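Local coordinates for Lmo2445 protein (Listeria monocytogenes EGD-e, PDB 5HZL) that is of unknown function but, as a secreted internalin-like leucine-rich repeat protein that binds calcium, may take part in interactions with partner molecules, at residues D44-T47 / Q48-D52. Residues are numbered along the deposited sequence; the frame is centred on the assembly and turned at random.
Sequences DTIT and QADLD. With CA (calcium ion), chain C.
Thr47 and Asp50 form a capping box at the N-terminus of the short helix 48-51, where the strand 45-46 of the internalin N-terminal region turns into the helix. The Asp50 side chain leads back towards the strand. Its CB lies 3.4 Å from Thr47 O, and CG, set beside its own backbone N (chi1 -73°), brings the carboxylate to the backbone N and OG1 of Thr47, the two side chains crossing obliquely. There OD2 accepts the N-H of Thr47 (N to OD2 3.2 Å), on its anti side and 28° out of the carboxylate plane, and also takes a weak bond from Thr47 OG1; the same oxygen lies near CA and CB of Ile46. In return, Thr47 OG1, placed between its backbone N and carbonyl carbon (chi1 61°), accepts the N-H of Asp50 (N to OG1 3.1 Å). The first full helical turn closes as Leu51 N bonds to Thr47 O at 3.2 Å. Beside the box, Ile46 CD1 touches Leu51 CD2 at 3.8 Å, while Ile46 also packs on Leu37. Just ahead of the strand, OD1 and OD2 of Asp44 each bind the same calcium ion at 2.5 Å, a site shared with Asp40. Past the cap, the Gln48 chain bends at chi2, and its NE2, which also bonds Val76 O, reaches Asp52 OD1 at 2.9 Å from above the carboxylate plane.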
loop_
_atom_site.group_PDB
_atom_site.type_symbol
_atom_site.label_atom_id
_atom_site.label_comp_id
_atom_site.label_asym_id
_atom_site.label_seq_id
_atom_site.Cartn_x
_atom_site.Cartn_y
_atom_site.Cartn_z
ATOM N N ASP A 44 -6.214 12.387 -35.118
ATOM C CA ASP A 44 -5.734 13.750 -35.237
ATOM C C ASP A 44 -4.288 13.805 -34.788
ATOM O O ASP A 44 -3.870 13.087 -33.889
ATOM C CB ASP A 44 -6.612 14.727 -34.433
ATOM C CG ASP A 44 -8.039 14.873 -35.006
ATOM O OD1 ASP A 44 -8.305 14.544 -36.179
ATOM O OD2 ASP A 44 -8.930 15.362 -34.292
ATOM N N THR A 45 -3.528 14.671 -35.434
ATOM C CA THR A 45 -2.122 14.833 -35.148
ATOM C C THR A 45 -1.887 15.783 -33.985
ATOM O O THR A 45 -2.554 16.812 -33.867
ATOM C CB THR A 45 -1.406 15.353 -36.406
ATOM O OG1 THR A 45 -1.558 14.386 -37.445
ATOM C CG2 THR A 45 0.071 15.570 -36.173
ATOM N N ILE A 46 -0.936 15.411 -33.131
ATOM C CA ILE A 46 -0.537 16.219 -31.987
ATOM C C ILE A 46 0.948 16.536 -32.084
ATOM O O ILE A 46 1.735 15.771 -32.668
ATOM C CB ILE A 46 -0.828 15.548 -30.633
ATOM C CG1 ILE A 46 -0.155 14.161 -30.543
ATOM C CG2 ILE A 46 -2.332 15.460 -30.446
ATOM C CD1 ILE A 46 -0.258 13.506 -29.184
ATOM N N THR A 47 1.310 17.664 -31.485
ATOM C CA THR A 47 2.669 18.154 -31.477
ATOM C C THR A 47 3.183 18.101 -30.071
ATOM O O THR A 47 2.406 17.894 -29.144
ATOM C CB THR A 47 2.710 19.626 -31.948
ATOM O OG1 THR A 47 1.929 20.432 -31.054
ATOM C CG2 THR A 47 2.156 19.770 -33.378
ATOM N N GLN A 48 4.491 18.297 -29.908
ATOM C CA GLN A 48 5.079 18.325 -28.576
ATOM C C GLN A 48 4.480 19.531 -27.825
ATOM O O GLN A 48 4.314 19.468 -26.612
ATOM C CB GLN A 48 6.611 18.365 -28.618
ATOM C CG GLN A 48 7.271 18.382 -27.236
ATOM C CD GLN A 48 6.956 17.159 -26.390
ATOM O OE1 GLN A 48 7.172 16.019 -26.809
ATOM N NE2 GLN A 48 6.471 17.394 -25.176
ATOM N N ALA A 49 4.150 20.602 -28.561
ATOM C CA ALA A 49 3.514 21.798 -27.987
ATOM C C ALA A 49 2.124 21.481 -27.420
ATOM O O ALA A 49 1.713 22.101 -26.438
ATOM C CB ALA A 49 3.411 22.902 -29.017
ATOM N N ASP A 50 1.401 20.540 -28.042
ATOM C CA ASP A 50 0.077 20.121 -27.543
ATOM C C ASP A 50 0.255 19.345 -26.227
ATOM O O ASP A 50 -0.465 19.599 -25.250
ATOM C CB ASP A 50 -0.700 19.262 -28.564
ATOM C CG ASP A 50 -1.244 20.066 -29.755
ATOM O OD1 ASP A 50 -1.753 21.190 -29.549
ATOM O OD2 ASP A 50 -1.221 19.544 -30.898
ATOM N N LEU A 51 1.207 18.412 -26.189
ATOM C CA LEU A 51 1.445 17.655 -24.951
ATOM C C LEU A 51 1.893 18.577 -23.804
ATOM O O LEU A 51 1.608 18.299 -22.628
ATOM C CB LEU A 51 2.458 16.520 -25.142
ATOM C CG LEU A 51 2.118 15.390 -26.114
ATOM C CD1 LEU A 51 3.183 14.301 -26.033
ATOM C CD2 LEU A 51 0.754 14.806 -25.794
ATOM N N ASP A 52 2.578 19.671 -24.141
ATOM C CA ASP A 52 3.036 20.629 -23.120
ATOM C C ASP A 52 1.911 21.450 -22.442
ATOM O O ASP A 52 2.137 22.039 -21.377
ATOM C CB ASP A 52 4.167 21.510 -23.673
ATOM C CG ASP A 52 5.477 20.720 -23.900
ATOM O OD1 ASP A 52 5.553 19.526 -23.496
ATOM O OD2 ASP A 52 6.443 21.292 -24.459
HETATM CA CA CA C . -10.105 16.253 -36.261
HETATM O O HOH W 1 -11.452 14.536 -37.356
#